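Local coordinates for protein lipid binding hydrolase (PDB 2IF6) that is of unconfirmed function but probably acts as a hydrolase of the permuted papain-like amidase (C92) family, at residues W3-G8 / M36-R40; A22-H28 / D138-V144; A49-Y55 / Y94-Y99; K67-V71 / K179-L183. One frame throughout, in Å; residues are numbered along the deposited sequence.

Interaction 1: W3-G8 / M36-R40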
loop_
_atom_site.group_PDB
_atom_site.type_symbol
_atom_site.label_atom_id
_atom_site.label_comp_id
_atom_site.label_asym_id
_atom_site.label_seq_id
_atom_site.Cartn_x
_atom_site.Cartn_y
_atom_site.Cartn_z
ATOM N N TRP A 3 16.349 -12.698 -1.968
ATOM C CA TRP A 3 15.866 -11.333 -2.367
ATOM C C TRP A 3 16.901 -10.272 -2.014
ATOM O O TRP A 3 17.395 -10.233 -0.885
ATOM C CB TRP A 3 14.541 -11.045 -1.652
ATOM C CG TRP A 3 13.999 -9.672 -1.809
ATOM C CD1 TRP A 3 13.860 -8.947 -2.991
ATOM C CD2 TRP A 3 13.486 -8.828 -0.766
ATOM N NE1 TRP A 3 13.282 -7.732 -2.724
ATOM C CE2 TRP A 3 13.100 -7.597 -1.376
ATOM C CE3 TRP A 3 13.352 -8.968 0.630
ATOM C CZ2 TRP A 3 12.535 -6.537 -0.645
ATOM C CZ3 TRP A 3 12.814 -7.913 1.356
ATOM C CH2 TRP A 3 12.382 -6.717 0.707
ATOM N N GLN A 4 17.235 -9.439 -3.002
ATOM C CA GLN A 4 18.097 -8.273 -2.847
ATOM C C GLN A 4 17.150 -7.057 -2.954
ATOM O O GLN A 4 16.677 -6.743 -4.069
ATOM C CB GLN A 4 19.100 -8.281 -4.024
ATOM C CG GLN A 4 20.282 -7.315 -4.005
ATOM C CD GLN A 4 21.102 -7.404 -5.331
ATOM O OE1 GLN A 4 20.701 -6.844 -6.384
ATOM N NE2 GLN A 4 22.222 -8.147 -5.285
ATOM N N PRO A 5 16.816 -6.401 -1.812
ATOM C CA PRO A 5 15.912 -5.267 -1.896
ATOM C C PRO A 5 16.394 -4.226 -2.888
ATOM O O PRO A 5 17.621 -3.951 -2.977
ATOM C CB PRO A 5 15.895 -4.701 -0.454
ATOM C CG PRO A 5 16.148 -5.946 0.407
ATOM C CD PRO A 5 17.163 -6.731 -0.408
ATOM N N GLN A 6 15.454 -3.713 -3.667
ATOM C CA GLN A 6 15.725 -2.621 -4.614
ATOM C C GLN A 6 14.667 -1.552 -4.469
ATOM O O GLN A 6 13.503 -1.858 -4.203
ATOM C CB GLN A 6 15.765 -3.138 -6.068
ATOM C CG GLN A 6 16.936 -4.078 -6.355
ATOM C CD GLN A 6 16.830 -4.823 -7.695
ATOM O OE1 GLN A 6 15.980 -4.541 -8.497
ATOM N NE2 GLN A 6 17.713 -5.789 -7.914
ATOM N N THR A 7 15.064 -0.301 -4.693
ATOM C CA THR A 7 14.148 0.821 -4.633
ATOM C C THR A 7 12.995 0.592 -5.618
ATOM O O THR A 7 13.222 0.215 -6.799
ATOM C CB THR A 7 14.854 2.136 -5.019
ATOM O OG1 THR A 7 15.839 2.457 -4.016
ATOM C CG2 THR A 7 13.814 3.261 -5.118
ATOM N N GLY A 8 11.776 0.821 -5.147
ATOM C CA GLY A 8 10.605 0.506 -5.934
ATOM C C GLY A 8 9.902 -0.817 -5.628
ATOM O O GLY A 8 8.740 -0.949 -6.006
ATOM N N MET A 36 6.678 0.922 -0.085
ATOM C CA MET A 36 7.602 0.774 -1.222
ATOM C C MET A 36 9.005 0.893 -0.695
ATOM O O MET A 36 9.307 1.811 0.110
ATOM C CB MET A 36 7.341 1.857 -2.285
ATOM C CG MET A 36 8.276 1.859 -3.591
ATOM S SD MET A 36 8.001 3.361 -4.576
ATOM C CE MET A 36 9.061 4.573 -3.705
ATOM N N LEU A 37 9.863 -0.019 -1.132
ATOM C CA LEU A 37 11.268 -0.030 -0.708
ATOM C C LEU A 37 11.958 1.226 -1.269
ATOM O O LEU A 37 11.713 1.606 -2.416
ATOM C CB LEU A 37 11.986 -1.290 -1.192
ATOM C CG LEU A 37 11.987 -2.584 -0.347
ATOM C CD1 LEU A 37 12.847 -2.404 0.874
ATOM C CD2 LEU A 37 10.560 -3.013 0.019
ATOM N N VAL A 38 12.763 1.885 -0.420
ATOM C CA VAL A 38 13.704 2.929 -0.869
ATOM C C VAL A 38 15.063 2.609 -0.215
ATOM O O VAL A 38 15.154 2.502 1.028
ATOM C CB VAL A 38 13.247 4.366 -0.550
ATOM C CG1 VAL A 38 14.324 5.380 -0.967
ATOM C CG2 VAL A 38 11.976 4.688 -1.276
ATOM N N MET A 39 16.081 2.390 -1.046
ATOM C CA MET A 39 17.448 2.208 -0.572
ATOM C C MET A 39 18.048 3.577 -0.274
ATOM O O MET A 39 18.142 4.449 -1.141
ATOM C CB MET A 39 18.304 1.395 -1.560
ATOM C CG MET A 39 17.642 0.106 -2.035
ATOM S SD MET A 39 17.033 -1.017 -0.731
ATOM C CE MET A 39 18.574 -1.567 -0.076
ATOM N N ARG A 40 18.388 3.796 0.988
ATOM C CA ARG A 40 18.979 5.064 1.405
ATOM C C ARG A 40 20.369 4.755 1.925
ATOM O O ARG A 40 20.527 3.964 2.853
ATOM C CB ARG A 40 18.138 5.721 2.479
ATOM C CG ARG A 40 16.687 5.973 2.077
ATOM C CD ARG A 40 15.906 6.394 3.320
ATOM N NE ARG A 40 16.093 7.795 3.685
ATOM C CZ ARG A 40 15.915 8.278 4.918
ATOM N NH1 ARG A 40 15.566 7.473 5.922
ATOM N NH2 ARG A 40 16.086 9.555 5.168
#

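Interaction 2: A22-H28 / D138-V144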
loop_
_atom_site.group_PDB
_atom_site.type_symbol
_atom_site.label_atom_id
_atom_site.label_comp_id
_atom_site.label_asym_id
_atom_site.label_seq_id
_atom_site.Cartn_x
_atom_site.Cartn_y
_atom_site.Cartn_z
ATOM N N ALA A 22 -11.489 -5.841 8.430
ATOM C CA ALA A 22 -12.471 -5.245 7.524
ATOM C C ALA A 22 -11.890 -5.016 6.129
ATOM O O ALA A 22 -12.542 -5.292 5.140
ATOM C CB ALA A 22 -12.982 -3.923 8.111
ATOM N N ILE A 23 -10.663 -4.489 6.073
ATOM C CA ILE A 23 -9.977 -4.269 4.813
ATOM C C ILE A 23 -9.804 -5.597 4.056
ATOM O O ILE A 23 -10.169 -5.695 2.899
ATOM C CB ILE A 23 -8.614 -3.560 5.006
ATOM C CG1 ILE A 23 -8.831 -2.080 5.392
ATOM C CG2 ILE A 23 -7.809 -3.605 3.724
ATOM C CD1 ILE A 23 -7.596 -1.414 5.932
ATOM N N GLN A 24 -9.296 -6.618 4.728
ATOM C CA GLN A 24 -9.105 -7.939 4.098
ATOM C C GLN A 24 -10.410 -8.466 3.484
ATOM O O GLN A 24 -10.457 -8.968 2.346
ATOM C CB GLN A 24 -8.604 -8.925 5.146
ATOM C CG GLN A 24 -7.195 -8.642 5.671
ATOM C CD GLN A 24 -6.763 -9.720 6.627
ATOM O OE1 GLN A 24 -7.549 -10.158 7.471
ATOM N NE2 GLN A 24 -5.539 -10.186 6.484
ATOM N N LEU A 25 -11.494 -8.304 4.226
ATOM C CA LEU A 25 -12.798 -8.785 3.794
ATOM C C LEU A 25 -13.381 -8.005 2.614
ATOM O O LEU A 25 -13.820 -8.593 1.635
ATOM C CB LEU A 25 -13.749 -8.702 4.977
ATOM C CG LEU A 25 -13.661 -9.790 6.042
ATOM C CD1 LEU A 25 -14.626 -9.369 7.129
ATOM C CD2 LEU A 25 -14.020 -11.155 5.449
ATOM N N ALA A 26 -13.403 -6.677 2.715
ATOM C CA ALA A 26 -13.914 -5.819 1.658
ATOM C C ALA A 26 -13.131 -5.970 0.332
ATOM O O ALA A 26 -13.671 -5.733 -0.769
ATOM C CB ALA A 26 -13.877 -4.366 2.119
ATOM N N THR A 27 -11.846 -6.302 0.440
ATOM C CA THR A 27 -11.004 -6.247 -0.775
ATOM C C THR A 27 -10.625 -7.623 -1.279
ATOM O O THR A 27 -9.863 -7.726 -2.280
ATOM C CB THR A 27 -9.698 -5.489 -0.554
ATOM O OG1 THR A 27 -8.882 -6.221 0.373
ATOM C CG2 THR A 27 -9.947 -4.033 -0.084
ATOM N N HIS A 28 -11.155 -8.639 -0.586
ATOM C CA HIS A 28 -10.955 -10.077 -0.800
ATOM C C HIS A 28 -9.481 -10.432 -0.788
ATOM O O HIS A 28 -8.961 -10.997 -1.750
ATOM C CB HIS A 28 -11.641 -10.587 -2.087
ATOM C CG HIS A 28 -13.142 -10.603 -2.022
ATOM N ND1 HIS A 28 -13.921 -11.204 -2.995
ATOM C CD2 HIS A 28 -14.004 -10.073 -1.123
ATOM C CE1 HIS A 28 -15.200 -11.051 -2.683
ATOM N NE2 HIS A 28 -15.278 -10.368 -1.552
ATOM N N ASP A 138 -16.522 -5.220 -1.551
ATOM C CA ASP A 138 -17.482 -6.121 -0.935
ATOM C C ASP A 138 -17.791 -5.613 0.467
ATOM O O ASP A 138 -16.994 -5.773 1.387
ATOM C CB ASP A 138 -16.935 -7.540 -0.895
ATOM C CG ASP A 138 -17.964 -8.564 -0.397
ATOM O OD1 ASP A 138 -19.090 -8.178 0.039
ATOM O OD2 ASP A 138 -17.637 -9.767 -0.440
ATOM N N LEU A 139 -18.957 -5.001 0.610
ATOM C CA LEU A 139 -19.339 -4.311 1.844
ATOM C C LEU A 139 -20.464 -5.063 2.542
ATOM O O LEU A 139 -21.039 -4.586 3.528
ATOM C CB LEU A 139 -19.738 -2.855 1.547
ATOM C CG LEU A 139 -18.735 -1.981 0.781
ATOM C CD1 LEU A 139 -19.247 -0.566 0.681
ATOM C CD2 LEU A 139 -17.317 -1.970 1.391
ATOM N N SER A 140 -20.723 -6.272 2.052
ATOM C CA SER A 140 -21.789 -7.098 2.552
ATOM C C SER A 140 -21.521 -7.656 3.954
ATOM O O SER A 140 -22.444 -7.752 4.738
ATOM C CB SER A 140 -22.128 -8.198 1.554
ATOM O OG SER A 140 -21.119 -9.173 1.529
ATOM N N ASN A 141 -20.277 -7.961 4.307
ATOM C CA ASN A 141 -20.014 -8.539 5.639
ATOM C C ASN A 141 -20.354 -7.557 6.769
ATOM O O ASN A 141 -19.985 -6.400 6.694
ATOM C CB ASN A 141 -18.559 -9.002 5.758
ATOM C CG ASN A 141 -18.337 -9.979 6.911
ATOM O OD1 ASN A 141 -18.219 -9.581 8.079
ATOM N ND2 ASN A 141 -18.232 -11.263 6.582
ATOM N N PRO A 142 -21.066 -8.024 7.821
ATOM C CA PRO A 142 -21.477 -7.157 8.934
ATOM C C PRO A 142 -20.297 -6.560 9.697
ATOM O O PRO A 142 -20.426 -5.461 10.253
ATOM C CB PRO A 142 -22.262 -8.100 9.852
ATOM C CG PRO A 142 -22.689 -9.235 8.980
ATOM C CD PRO A 142 -21.539 -9.409 8.013
ATOM N N LEU A 143 -19.160 -7.265 9.712
ATOM C CA LEU A 143 -17.933 -6.714 10.291
ATOM C C LEU A 143 -17.522 -5.481 9.492
ATOM O O LEU A 143 -17.168 -4.464 10.061
ATOM C CB LEU A 143 -16.807 -7.749 10.324
ATOM C CG LEU A 143 -15.606 -7.488 11.247
ATOM C CD1 LEU A 143 -15.118 -8.770 11.872
ATOM C CD2 LEU A 143 -14.430 -6.812 10.526
ATOM N N VAL A 144 -17.618 -5.569 8.170
ATOM C CA VAL A 144 -17.272 -4.465 7.313
ATOM C C VAL A 144 -18.270 -3.297 7.520
ATOM O O VAL A 144 -17.843 -2.130 7.674
ATOM C CB VAL A 144 -17.204 -4.928 5.849
ATOM C CG1 VAL A 144 -17.114 -3.749 4.888
ATOM C CG2 VAL A 144 -15.992 -5.876 5.665
HETATM O O HOH W 1 -16.823 -10.120 2.092
#

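Interaction 3: A49-Y55 / Y94-Y99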
loop_
_atom_site.group_PDB
_atom_site.type_symbol
_atom_site.label_atom_id
_atom_site.label_comp_id
_atom_site.label_asym_id
_atom_site.label_seq_id
_atom_site.Cartn_x
_atom_site.Cartn_y
_atom_site.Cartn_z
ATOM N N ALA A 49 2.676 5.161 4.111
ATOM C CA ALA A 49 1.735 6.152 4.656
ATOM C C ALA A 49 1.124 5.527 5.889
ATOM O O ALA A 49 0.256 4.672 5.779
ATOM C CB ALA A 49 0.675 6.491 3.637
ATOM N N VAL A 50 1.621 5.911 7.058
ATOM C CA VAL A 50 1.030 5.476 8.338
ATOM C C VAL A 50 0.704 6.637 9.291
ATOM O O VAL A 50 0.536 6.429 10.475
ATOM C CB VAL A 50 1.925 4.473 9.074
ATOM C CG1 VAL A 50 1.978 3.153 8.317
ATOM C CG2 VAL A 50 3.343 5.047 9.315
ATOM N N GLY A 51 0.629 7.853 8.780
ATOM C CA GLY A 51 0.374 9.020 9.636
ATOM C C GLY A 51 1.581 9.286 10.515
ATOM O O GLY A 51 1.597 8.899 11.693
ATOM N N PRO A 52 2.619 9.915 9.942
ATOM C CA PRO A 52 2.591 10.473 8.605
ATOM C C PRO A 52 3.212 9.528 7.542
ATOM O O PRO A 52 3.588 8.404 7.860
ATOM C CB PRO A 52 3.510 11.670 8.755
ATOM C CG PRO A 52 4.614 11.123 9.658
ATOM C CD PRO A 52 3.944 10.114 10.579
ATOM N N VAL A 53 3.325 10.009 6.308
ATOM C CA VAL A 53 4.138 9.309 5.305
ATOM C C VAL A 53 5.589 9.462 5.753
ATOM O O VAL A 53 6.043 10.562 6.129
ATOM C CB VAL A 53 3.942 9.876 3.885
ATOM C CG1 VAL A 53 4.908 9.178 2.890
ATOM C CG2 VAL A 53 2.418 9.781 3.417
ATOM N N LYS A 54 6.325 8.360 5.728
ATOM C CA LYS A 54 7.639 8.292 6.376
ATOM C C LYS A 54 8.437 7.098 5.860
ATOM O O LYS A 54 7.886 6.186 5.211
ATOM C CB LYS A 54 7.464 8.115 7.893
ATOM C CG LYS A 54 6.967 6.690 8.257
ATOM C CD LYS A 54 6.588 6.530 9.722
ATOM C CE LYS A 54 7.805 6.163 10.555
ATOM N NZ LYS A 54 7.484 6.184 12.030
ATOM N N TYR A 55 9.720 7.099 6.179
ATOM C CA TYR A 55 10.598 5.934 5.987
ATOM C C TYR A 55 10.773 5.140 7.279
ATOM O O TYR A 55 11.017 5.713 8.350
ATOM C CB TYR A 55 11.995 6.376 5.585
ATOM C CG TYR A 55 12.099 7.284 4.392
ATOM C CD1 TYR A 55 11.829 6.818 3.101
ATOM C CD2 TYR A 55 12.533 8.601 4.549
ATOM C CE1 TYR A 55 11.984 7.646 2.000
ATOM C CE2 TYR A 55 12.671 9.440 3.479
ATOM C CZ TYR A 55 12.405 8.964 2.205
ATOM O OH TYR A 55 12.545 9.832 1.165
ATOM N N TYR A 94 5.736 13.506 -0.803
ATOM C CA TYR A 94 4.599 13.074 0.033
ATOM C C TYR A 94 4.975 12.917 1.514
ATOM O O TYR A 94 4.100 12.685 2.360
ATOM C CB TYR A 94 4.033 11.736 -0.496
ATOM C CG TYR A 94 3.496 11.838 -1.912
ATOM C CD1 TYR A 94 2.154 12.101 -2.149
ATOM C CD2 TYR A 94 4.339 11.679 -3.007
ATOM C CE1 TYR A 94 1.660 12.199 -3.466
ATOM C CE2 TYR A 94 3.870 11.808 -4.316
ATOM C CZ TYR A 94 2.537 12.061 -4.538
ATOM O OH TYR A 94 2.077 12.172 -5.835
ATOM N N LEU A 95 6.267 13.040 1.836
ATOM C CA LEU A 95 6.706 12.837 3.202
ATOM C C LEU A 95 6.020 13.821 4.136
ATOM O O LEU A 95 5.824 15.000 3.786
ATOM C CB LEU A 95 8.230 13.003 3.334
ATOM C CG LEU A 95 9.065 11.897 2.714
ATOM C CD1 LEU A 95 10.510 12.320 2.535
ATOM C CD2 LEU A 95 8.977 10.560 3.559
ATOM N N GLY A 96 5.635 13.336 5.306
ATOM C CA GLY A 96 4.971 14.178 6.292
ATOM C C GLY A 96 3.472 14.350 6.145
ATOM O O GLY A 96 2.854 14.943 7.016
ATOM N N LYS A 97 2.876 13.860 5.064
ATOM C CA LYS A 97 1.405 13.929 4.893
ATOM C C LYS A 97 0.723 13.038 5.942
ATOM O O LYS A 97 1.161 11.896 6.165
ATOM C CB LYS A 97 0.989 13.481 3.494
ATOM C CG LYS A 97 1.321 14.496 2.353
ATOM C CD LYS A 97 0.307 15.622 2.316
ATOM C CE LYS A 97 0.695 16.740 1.299
ATOM N NZ LYS A 97 0.569 16.193 -0.073
ATOM N N PRO A 98 -0.338 13.538 6.606
ATOM C CA PRO A 98 -0.977 12.696 7.632
ATOM C C PRO A 98 -1.795 11.512 7.076
ATOM O O PRO A 98 -2.071 11.458 5.885
ATOM C CB PRO A 98 -1.913 13.665 8.376
ATOM C CG PRO A 98 -1.773 14.981 7.724
ATOM C CD PRO A 98 -0.972 14.861 6.479
ATOM N N TYR A 99 -2.200 10.592 7.951
ATOM C CA TYR A 99 -2.940 9.417 7.509
ATOM C C TYR A 99 -4.340 9.788 7.021
ATOM O O TYR A 99 -5.059 10.523 7.695
ATOM C CB TYR A 99 -3.039 8.360 8.619
ATOM C CG TYR A 99 -3.588 7.063 8.064
ATOM C CD1 TYR A 99 -2.761 6.206 7.335
ATOM C CD2 TYR A 99 -4.924 6.727 8.205
ATOM C CE1 TYR A 99 -3.248 5.034 6.787
ATOM C CE2 TYR A 99 -5.433 5.542 7.660
ATOM C CZ TYR A 99 -4.591 4.712 6.952
ATOM O OH TYR A 99 -5.055 3.533 6.399
HETATM O O HOH W 2 0.045 9.028 5.968
#

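Interaction 4: K67-V71 / K179-L183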
loop_
_atom_site.group_PDB
_atom_site.type_symbol
_atom_site.label_atom_id
_atom_site.label_comp_id
_atom_site.label_asym_id
_atom_site.label_seq_id
_atom_site.Cartn_x
_atom_site.Cartn_y
_atom_site.Cartn_z
ATOM N N LYS A 67 2.503 -12.006 12.414
ATOM C CA LYS A 67 3.318 -13.204 12.221
ATOM C C LYS A 67 4.585 -12.971 11.381
ATOM O O LYS A 67 5.237 -13.941 10.970
ATOM C CB LYS A 67 2.465 -14.338 11.632
ATOM C CG LYS A 67 1.460 -14.967 12.630
ATOM C CD LYS A 67 2.129 -16.054 13.458
ATOM C CE LYS A 67 1.113 -16.689 14.405
ATOM N NZ LYS A 67 1.592 -16.547 15.831
ATOM N N GLY A 68 4.956 -11.701 11.168
ATOM C CA GLY A 68 6.137 -11.358 10.369
ATOM C C GLY A 68 6.011 -11.673 8.877
ATOM O O GLY A 68 7.030 -11.678 8.159
ATOM N N LYS A 69 4.790 -11.985 8.409
ATOM C CA LYS A 69 4.585 -12.435 7.030
ATOM C C LYS A 69 4.690 -11.248 6.082
ATOM O O LYS A 69 4.250 -10.133 6.413
ATOM C CB LYS A 69 3.222 -13.064 6.833
ATOM C CG LYS A 69 3.019 -14.340 7.618
ATOM C CD LYS A 69 1.651 -14.895 7.234
ATOM C CE LYS A 69 1.387 -16.186 7.946
ATOM N NZ LYS A 69 0.143 -16.817 7.385
ATOM N N TYR A 70 5.268 -11.488 4.905
ATOM C CA TYR A 70 5.347 -10.439 3.894
ATOM C C TYR A 70 5.560 -11.079 2.528
ATOM O O TYR A 70 6.020 -12.236 2.412
ATOM C CB TYR A 70 6.461 -9.391 4.219
ATOM C CG TYR A 70 7.882 -9.907 4.063
ATOM C CD1 TYR A 70 8.570 -9.776 2.850
ATOM C CD2 TYR A 70 8.537 -10.544 5.134
ATOM C CE1 TYR A 70 9.865 -10.268 2.705
ATOM C CE2 TYR A 70 9.841 -11.030 5.015
ATOM C CZ TYR A 70 10.497 -10.899 3.794
ATOM O OH TYR A 70 11.783 -11.387 3.675
ATOM N N VAL A 71 5.225 -10.315 1.503
ATOM C CA VAL A 71 5.497 -10.712 0.114
ATOM C C VAL A 71 5.913 -9.445 -0.589
ATOM O O VAL A 71 5.440 -8.339 -0.231
ATOM C CB VAL A 71 4.261 -11.343 -0.570
ATOM C CG1 VAL A 71 3.062 -10.424 -0.496
ATOM C CG2 VAL A 71 4.567 -11.707 -2.047
ATOM N N LYS A 179 9.008 -13.848 -0.706
ATOM C CA LYS A 179 7.800 -14.294 -0.049
ATOM C C LYS A 179 8.150 -15.022 1.185
ATOM O O LYS A 179 8.822 -16.067 1.124
ATOM C CB LYS A 179 6.985 -15.217 -0.939
ATOM C CG LYS A 179 5.525 -15.000 -0.739
ATOM C CD LYS A 179 4.739 -16.245 -0.915
ATOM C CE LYS A 179 4.922 -16.833 -2.272
ATOM N NZ LYS A 179 4.324 -18.169 -2.156
ATOM N N GLU A 180 7.709 -14.493 2.318
ATOM C CA GLU A 180 7.736 -15.276 3.566
ATOM C C GLU A 180 6.309 -15.286 4.054
ATOM O O GLU A 180 5.922 -14.454 4.860
ATOM C CB GLU A 180 8.630 -14.638 4.620
ATOM C CG GLU A 180 10.106 -14.565 4.215
ATOM C CD GLU A 180 10.823 -15.870 4.453
ATOM O OE1 GLU A 180 10.358 -16.650 5.319
ATOM O OE2 GLU A 180 11.857 -16.106 3.780
ATOM N N TRP A 181 5.516 -16.209 3.530
ATOM C CA TRP A 181 4.110 -16.205 3.809
ATOM C C TRP A 181 3.520 -17.623 3.792
ATOM O O TRP A 181 2.842 -17.969 2.844
ATOM C CB TRP A 181 3.415 -15.386 2.741
ATOM C CG TRP A 181 2.071 -14.914 3.177
ATOM C CD1 TRP A 181 0.984 -15.690 3.517
ATOM C CD2 TRP A 181 1.666 -13.554 3.348
ATOM N NE1 TRP A 181 -0.064 -14.879 3.887
ATOM C CE2 TRP A 181 0.331 -13.567 3.803
ATOM C CE3 TRP A 181 2.308 -12.323 3.175
ATOM C CZ2 TRP A 181 -0.381 -12.384 4.073
ATOM C CZ3 TRP A 181 1.605 -11.161 3.457
ATOM C CH2 TRP A 181 0.266 -11.201 3.894
ATOM N N PRO A 182 3.766 -18.435 4.836
ATOM C CA PRO A 182 3.220 -19.788 4.764
ATOM C C PRO A 182 1.703 -19.766 4.788
ATOM O O PRO A 182 1.124 -19.042 5.584
ATOM C CB PRO A 182 3.768 -20.467 6.016
ATOM C CG PRO A 182 4.155 -19.385 6.911
ATOM C CD PRO A 182 4.535 -18.208 6.067
ATOM N N LEU A 183 1.068 -20.530 3.901
ATOM C CA LEU A 183 -0.379 -20.583 3.853
ATOM C C LEU A 183 -0.895 -21.822 4.558
ATOM O O LEU A 183 -1.762 -22.537 4.021
ATOM C CB LEU A 183 -0.889 -20.539 2.410
ATOM C CG LEU A 183 -0.774 -19.161 1.762
ATOM C CD1 LEU A 183 -0.712 -19.356 0.260
ATOM C CD2 LEU A 183 -1.937 -18.246 2.178
#

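Interaction 1: W3-G8 / M36-R40
Leu-37, Thr-7 and Met-39 bury 76, 69 and 64 Å² here and carry most of the contact between the loop 3-8 and the strand 36-40, whose end-to-end directions differ by 106°, so the loop crosses the strand. Leu-37 points its CA-to-CB bond at the loop. Its CG lies 4.0 Å from Trp-3 CZ2, near the plane of the indole at its edge, and its CD1 lies 4.0 Å from Pro-5 CB. Met-39 also points toward the loop and folds over the proline, with SD 3.9 Å from Pro-5 CB. Thr-7 supplies the polar half: Met-39 N donates to Thr-7 OG1 (3.0 Å, 170° at the hydrogen), while Thr-7 CA makes a CA-H...O contact with Leu-37 O at 3.4 Å. That carbonyl also accepts from Gly-8 N (2.8 Å, 166°). At the phi/psi of Gly-8 (98°/-21°) a CB would be pressed against the preceding carbonyl oxygen. Trp-3 NE1 is hydrogen-bonded to Asp-9 OD2, which also accepts from the backbone N of Gln-6, and the indole reaches strands 70-75 and 174-180. The N-terminal loop thus crosses strand 33-40 of the antiparallel sheet and bonds to it just before strand 10-13 pairs with that strand.

Interaction 2: A22-H28 / D138-V144
Val-144 sits in the apolar centre, its CG2 3.7 Å from Leu-25 CB and 4.3 Å from Ala-22 CB, and its CG1 4.3 Å from Ala-26 CB. Two small alanines on helix 20-27 thus admit the first turn of helix 142-152 closely, with Ala-22 CA 4.9 Å from Val-144 CA. Leu-143 extends the patch, its CD2 4.0 Å from Ala-22 CB and its CB 4.2 Å from Leu-25 CD1. Nearer the helix end the backbones meet: Asp-138 N donates to Ala-26 O (3.0 Å, 171°), and Ala-26 CA approaches Asp-138 O at 3.1 Å in a CA-H...O contact. At the polar edge His-28 NE2 donates to Asp-138 OD2 (2.7 Å, 173°), a His-carboxylate hydrogen bond. Asp-138 OD1 accepts from Ser-140 N at 3.2 Å, forming an Asx turn, and from Ser-140 OG at 2.7 Å. The C-terminal end of helix 20-27, closed by a Schellman motif at His-28 (phi 55°), packs on the N-terminal end of helix 142-152, N-capped by Asn-141, whose OD1 accepts from Leu-143 N at 3.0 Å.

Interaction 3: A49-Y55 / Y94-Y99
Two backbone hydrogen bonds fix the geometry: Val-53 N donates to Lys-97 O (2.9 Å, 146°) and Gly-96 N to Val-53 O (2.9 Å, 173°), so Val-53 bonds through both its polar backbone atoms. The segment 94-99 presents a type II beta turn from Tyr-94 to Lys-97, closed by Lys-97 N to Tyr-94 O at 3.2 Å. At the phi/psi of Gly-96 (84°/-7°) a CB would jam against the preceding carbonyl O, so the turn calls for glycine. The facing segment bends through Gly-51, at positive phi, and a cis peptide before Pro-52. The CA atoms of the two segments are nearest at Gly-51 and Tyr-99, 4.0 Å apart; an ideal CB on this glycine would clash with Tyr-99 CB. Water 2 bridges the gap, accepting from Gly-51 N and donating to Lys-97 O, both at 3.1 Å.

Val-53 points toward the turn, its CB 3.2 Å from Tyr-94 O and its CG2 4.0 Å from Lys-97 CB. Leu-95 places CD2 over the face of the Tyr-55 ring, 4.1 Å from the centroid and 19° off the normal, a CH-pi contact. Lys-97 NZ is hydrogen-bonded to Asp-107 O. Tyr-99 CE1 lies 3.7 Å from Ala-49 O, a buried carbonyl with no polar partner in the model. Two main-chain bonds and one bridging water thus set the register, while Val-53, Leu-95 and Tyr-99 supply much of the buried surface.

Interaction 4: K67-V71 / K179-L183
Backbone pairing comes first. Tyr-70 and Glu-180 form an antiparallel hydrogen-bonded pair: Tyr-70 N donates to Glu-180 O (3.0 Å, 158°), and Glu-180 N donates to Tyr-70 O (2.8 Å, 155°). Val-71 and Lys-179 follow as a non-hydrogen-bonded pair, their CA atoms 4.3 Å apart against 5.4 Å for the first. Glu-180 O also receives a CA-H...O contact from Lys-69 CA at 3.3 Å.

Aromatic and apolar contacts centre on Trp-181 and Lys-69, which bury 74 and 98 Å². The lysine is extended, all its chi angles beyond the first being t, and lies across the indole: its CD is 3.8 Å from the centroid of the five-membered ring and only 9° off the normal, a CH-pi contact over the face. Trp-181 CE3 meets Val-71 CG1 at 4.2 Å, and the indole packs edge-to-face with Tyr-31. On the Val-71 face, Val-71 CG2 touches Lys-179 CG at 3.7 Å; on the other, Tyr-70 OH comes within 3.6 Å of Glu-180 CG.

The one side-chain hydrogen bond across the segments runs from Lys-69 NZ to Pro-182 O at 3.0 Å, beyond the paired residues. Lys-69 therefore works twice, its methylenes against an aromatic face and its ammonium on a carbonyl. The chemistry implies that strand pairing holds strand 174-180 at the sheet edge, while Lys-69 carries the attachment on into the tail that follows.

Interactions 1, 3 and 4 all reach the six-stranded antiparallel sheet: 3 involves outer strand 53-57, 4 the opposite outer strand 174-180, and 1 strand 33-40 between them. Centres lie about 25 Å apart for 3 and 4, and about 18 Å from interaction 1 to each. Interaction 1 touches both: Arg-40 CZ is 3.4 Å from Tyr-55 CD2, and Trp-3 CZ3 is 4.0 Å from Tyr-70 CE1. Interaction 2 touches none, though its nearest atoms come within about 6 Å of 3 and of 4 (centres about 25 and 22 Å). Cys-112, His-33 and Glu-48 fit a Cys-His-Glu triad with charge-relay geometry, as might be expected in a papain-like family, though unconfirmed; the side chain of Val-50 touches this group, and that of Met-36 lies near it.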